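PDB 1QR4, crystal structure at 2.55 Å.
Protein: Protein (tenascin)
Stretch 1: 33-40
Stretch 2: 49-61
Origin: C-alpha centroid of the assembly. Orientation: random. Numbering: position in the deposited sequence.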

# COMPACT_ATOMS: atom_id res chain seq x y z
N LYS A 33 18.75 -19.19 24.69
CA LYS A 33 17.46 -19.52 25.26
C LYS A 33 16.77 -18.20 25.59
O LYS A 33 17.42 -17.28 26.07
CB LYS A 33 17.68 -20.37 26.53
CG LYS A 33 18.63 -19.78 27.58
CD LYS A 33 17.87 -18.97 28.63
CE LYS A 33 18.78 -18.34 29.66
NZ LYS A 33 18.01 -17.48 30.61
N PHE A 34 15.49 -18.07 25.23
CA PHE A 34 14.79 -16.83 25.55
C PHE A 34 13.31 -16.95 25.83
O PHE A 34 12.73 -18.02 25.66
CB PHE A 34 15.08 -15.71 24.54
CG PHE A 34 14.32 -15.81 23.26
CD1 PHE A 34 14.78 -16.61 22.22
CD2 PHE A 34 13.16 -15.06 23.06
CE1 PHE A 34 14.09 -16.66 21.01
CE2 PHE A 34 12.47 -15.10 21.86
CZ PHE A 34 12.94 -15.90 20.83
N ASP A 35 12.72 -15.85 26.28
CA ASP A 35 11.31 -15.79 26.67
C ASP A 35 10.30 -15.53 25.56
O ASP A 35 9.35 -16.29 25.37
CB ASP A 35 11.14 -14.69 27.72
CG ASP A 35 10.82 -15.23 29.09
OD1 ASP A 35 11.08 -16.43 29.35
OD2 ASP A 35 10.33 -14.42 29.91
N ARG A 36 10.47 -14.38 24.92
CA ARG A 36 9.60 -13.94 23.85
C ARG A 36 10.30 -12.83 23.10
O ARG A 36 11.46 -12.54 23.35
CB ARG A 36 8.27 -13.46 24.42
CG ARG A 36 8.41 -12.48 25.56
CD ARG A 36 7.06 -12.29 26.24
NE ARG A 36 7.17 -11.62 27.54
CZ ARG A 36 7.01 -12.22 28.72
NH1 ARG A 36 6.74 -13.52 28.78
NH2 ARG A 36 7.15 -11.51 29.84
N TYR A 37 9.61 -12.27 22.12
CA TYR A 37 10.15 -11.18 21.32
C TYR A 37 9.32 -9.94 21.59
O TYR A 37 8.16 -10.04 21.97
CB TYR A 37 10.01 -11.49 19.83
CG TYR A 37 10.85 -12.63 19.30
CD1 TYR A 37 12.14 -12.42 18.83
CD2 TYR A 37 10.29 -13.90 19.12
CE1 TYR A 37 12.86 -13.43 18.19
CE2 TYR A 37 11.00 -14.91 18.48
CZ TYR A 37 12.28 -14.67 18.02
OH TYR A 37 12.97 -15.66 17.36
N ARG A 38 9.91 -8.78 21.39
CA ARG A 38 9.18 -7.54 21.55
C ARG A 38 9.46 -6.77 20.27
O ARG A 38 10.60 -6.61 19.87
CB ARG A 38 9.68 -6.75 22.75
CG ARG A 38 8.95 -5.44 22.94
CD ARG A 38 9.63 -4.62 24.00
NE ARG A 38 9.67 -3.21 23.63
CZ ARG A 38 9.67 -2.20 24.50
NH1 ARG A 38 9.64 -2.44 25.81
NH2 ARG A 38 9.68 -0.95 24.05
N LEU A 39 8.39 -6.39 19.59
CA LEU A 39 8.50 -5.66 18.34
C LEU A 39 8.00 -4.27 18.57
O LEU A 39 6.91 -4.09 19.09
CB LEU A 39 7.62 -6.33 17.28
CG LEU A 39 7.45 -5.65 15.93
CD1 LEU A 39 8.75 -5.72 15.19
CD2 LEU A 39 6.38 -6.36 15.13
N THR A 40 8.85 -3.29 18.29
CA THR A 40 8.45 -1.89 18.43
C THR A 40 8.64 -1.28 17.05
O THR A 40 9.47 -1.73 16.27
CB THR A 40 9.30 -1.11 19.46
OG1 THR A 40 10.68 -1.25 19.15
CG2 THR A 40 9.06 -1.64 20.88
N ASN A 49 4.79 1.78 18.93
CA ASN A 49 3.85 0.72 19.21
C ASN A 49 4.62 -0.54 19.56
O ASN A 49 5.65 -0.83 18.96
CB ASN A 49 2.94 0.47 18.02
CG ASN A 49 1.89 1.54 17.86
OD1 ASN A 49 1.99 2.39 16.96
ND2 ASN A 49 0.88 1.52 18.71
N GLU A 50 4.13 -1.25 20.57
CA GLU A 50 4.75 -2.49 21.02
C GLU A 50 3.83 -3.68 20.85
O GLU A 50 2.60 -3.56 20.77
CB GLU A 50 5.14 -2.41 22.48
CG GLU A 50 6.28 -1.47 22.78
CD GLU A 50 6.49 -1.31 24.27
OE1 GLU A 50 6.73 -2.34 24.95
OE2 GLU A 50 6.40 -0.16 24.76
N MET A 51 4.46 -4.85 20.80
CA MET A 51 3.79 -6.12 20.66
C MET A 51 4.78 -7.19 21.07
O MET A 51 5.99 -7.01 20.94
CB MET A 51 3.34 -6.36 19.21
CG MET A 51 2.05 -5.66 18.82
SD MET A 51 1.34 -6.25 17.27
CE MET A 51 0.49 -7.71 17.82
N GLU A 52 4.27 -8.25 21.67
CA GLU A 52 5.09 -9.37 22.08
C GLU A 52 4.79 -10.51 21.11
O GLU A 52 3.64 -10.79 20.80
CB GLU A 52 4.80 -9.77 23.52
CG GLU A 52 5.08 -8.66 24.53
CD GLU A 52 5.16 -9.18 25.96
OE1 GLU A 52 4.16 -9.72 26.47
OE2 GLU A 52 6.24 -9.03 26.57
N ILE A 53 5.84 -11.15 20.62
CA ILE A 53 5.70 -12.22 19.67
C ILE A 53 6.20 -13.53 20.28
O ILE A 53 7.24 -13.56 20.94
CB ILE A 53 6.43 -11.83 18.36
CG1 ILE A 53 5.87 -10.49 17.88
CG2 ILE A 53 6.28 -12.92 17.29
CD1 ILE A 53 6.58 -9.88 16.71
N PRO A 54 5.44 -14.63 20.10
CA PRO A 54 5.73 -15.97 20.61
C PRO A 54 7.10 -16.46 20.17
O PRO A 54 7.50 -16.22 19.04
CB PRO A 54 4.66 -16.82 19.93
CG PRO A 54 3.54 -15.88 19.73
CD PRO A 54 4.23 -14.65 19.26
N VAL A 55 7.79 -17.19 21.05
CA VAL A 55 9.11 -17.71 20.73
C VAL A 55 9.14 -18.59 19.49
O VAL A 55 10.19 -18.75 18.86
CB VAL A 55 9.67 -18.53 21.89
CG1 VAL A 55 10.22 -17.61 22.93
CG2 VAL A 55 8.60 -19.38 22.50
N ASP A 56 8.00 -19.13 19.11
CA ASP A 56 7.91 -20.01 17.95
C ASP A 56 7.71 -19.34 16.59
O ASP A 56 7.54 -20.02 15.58
CB ASP A 56 6.82 -21.05 18.19
CG ASP A 56 5.52 -20.43 18.72
OD1 ASP A 56 5.43 -20.25 19.96
OD2 ASP A 56 4.60 -20.13 17.90
N SER A 57 7.76 -18.01 16.55
CA SER A 57 7.57 -17.30 15.29
C SER A 57 8.87 -16.76 14.68
O SER A 57 9.78 -16.34 15.40
CB SER A 57 6.58 -16.14 15.45
OG SER A 57 5.46 -16.51 16.23
N THR A 58 8.94 -16.78 13.36
CA THR A 58 10.07 -16.22 12.64
C THR A 58 9.48 -15.36 11.53
O THR A 58 10.18 -14.83 10.67
CB THR A 58 10.97 -17.30 12.05
OG1 THR A 58 10.22 -18.16 11.19
CG2 THR A 58 11.61 -18.11 13.16
N SER A 59 8.16 -15.17 11.62
CA SER A 59 7.38 -14.40 10.67
C SER A 59 6.19 -13.81 11.40
O SER A 59 5.67 -14.41 12.36
CB SER A 59 6.89 -15.32 9.55
OG SER A 59 6.38 -14.57 8.48
N PHE A 60 5.75 -12.64 10.97
CA PHE A 60 4.62 -11.96 11.60
C PHE A 60 4.19 -10.84 10.69
O PHE A 60 5.04 -10.09 10.19
CB PHE A 60 5.06 -11.39 12.96
CG PHE A 60 4.13 -10.34 13.53
CD1 PHE A 60 4.20 -9.02 13.11
CD2 PHE A 60 3.21 -10.69 14.51
CE1 PHE A 60 3.36 -8.05 13.64
CE2 PHE A 60 2.36 -9.73 15.05
CZ PHE A 60 2.43 -8.41 14.62
N ILE A 61 2.88 -10.72 10.46
CA ILE A 61 2.33 -9.66 9.60
C ILE A 61 1.96 -8.47 10.46
O ILE A 61 1.09 -8.55 11.32
CB ILE A 61 1.07 -10.09 8.83
CG1 ILE A 61 1.35 -11.31 7.95
CG2 ILE A 61 0.61 -8.94 7.94
CD1 ILE A 61 2.23 -11.01 6.78
O HOH W 1 11.54 -18.18 16.54

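The contact is an antiparallel strand pair, Arg 36 to Thr 40 running against the strand that includes Asn 49 to Glu 52, extended at one end by the loop that precedes the first strand and the turn that follows the second. Together the two stretches bury 755 Å².

Lys 33 stays out of reach, and the contact opens with Phe 34. Its ring receives CG1 of Val 55 over one face, the methyl lying 3.9 Å from the ring centroid in a CH-pi arrangement; the closest atoms, Phe 34 CE2 and Val 55 CG1, are 3.5 Å apart. The same methyl also packs on backbone, with Val 55 CG1 2.9 Å from Asp 35 O, a tight approach. The CA-to-CB bond of Asp 35 points away, and its carbonyl makes the close contact.

Arg 36 starts the strand. Its CB points sideways, but the long side chain brings the guanidinium to Glu 52, where Arg 36 NE and Glu 52 OE2 form a salt bridge at 2.9 Å. The N-H is poorly aimed, making the hydrogen bond within it weak, and Glu 52 is poorly ordered, so its position should be read with caution.

Tyr 37 has the largest area covered by the other stretch. Tyr 37 N donates to Ile 53 O and Ile 53 N donates to Tyr 37 O, both at 2.9 Å and nearly straight. Their side chains share a face of the sheet, with Tyr 37 CB and Ile 53 CB 3.9 Å apart. Beyond them the tyrosine ring reaches the type I turn from Pro 54 to Ser 57, which is closed by a 3.1 Å bond from Ser 57 N to Pro 54 O. Carbonyls of the turn approach the ring edge, including Pro 54 O, 3.6 Å from Tyr 37 CD2. A water finishes the junction: it accepts from Tyr 37 OH at 3.0 Å and donates to Val 55 O at 2.7 Å and Ser 57 O at 2.8 Å, tying the hydroxyl to the turn backbone.

Arg 38 sits opposite Glu 52 in register, on the other face, yet its charge partner is Glu 50. Arg 38 NH1 and Glu 50 OE1 are 3.0 Å apart, with the oxygen over the guanidinium face, so the bridge is one of charges without a directed N-H. Between the backbones, Arg 38 CA makes a CA-H...O contact of 3.3 Å to Met 51 O.

Leu 39 returns to the face of Tyr 37. Leu 39 N donates to Met 51 O at 2.8 Å, while the return bond from Met 51 N to Leu 39 O is weak at 3.1 Å. Leu 39 is buried, with Leu 39 CB 3.7 Å from Ile 53 CD1 and Leu 39 CD2 3.8 Å from Phe 60 CE1.

Thr 40 closes the walk, Thr 40 CG2 packing 3.4 Å from Glu 50 CG. The rule is alternation: apolar packing on the face of Tyr 37 and Leu 39, charge pairing across the face of Arg 38.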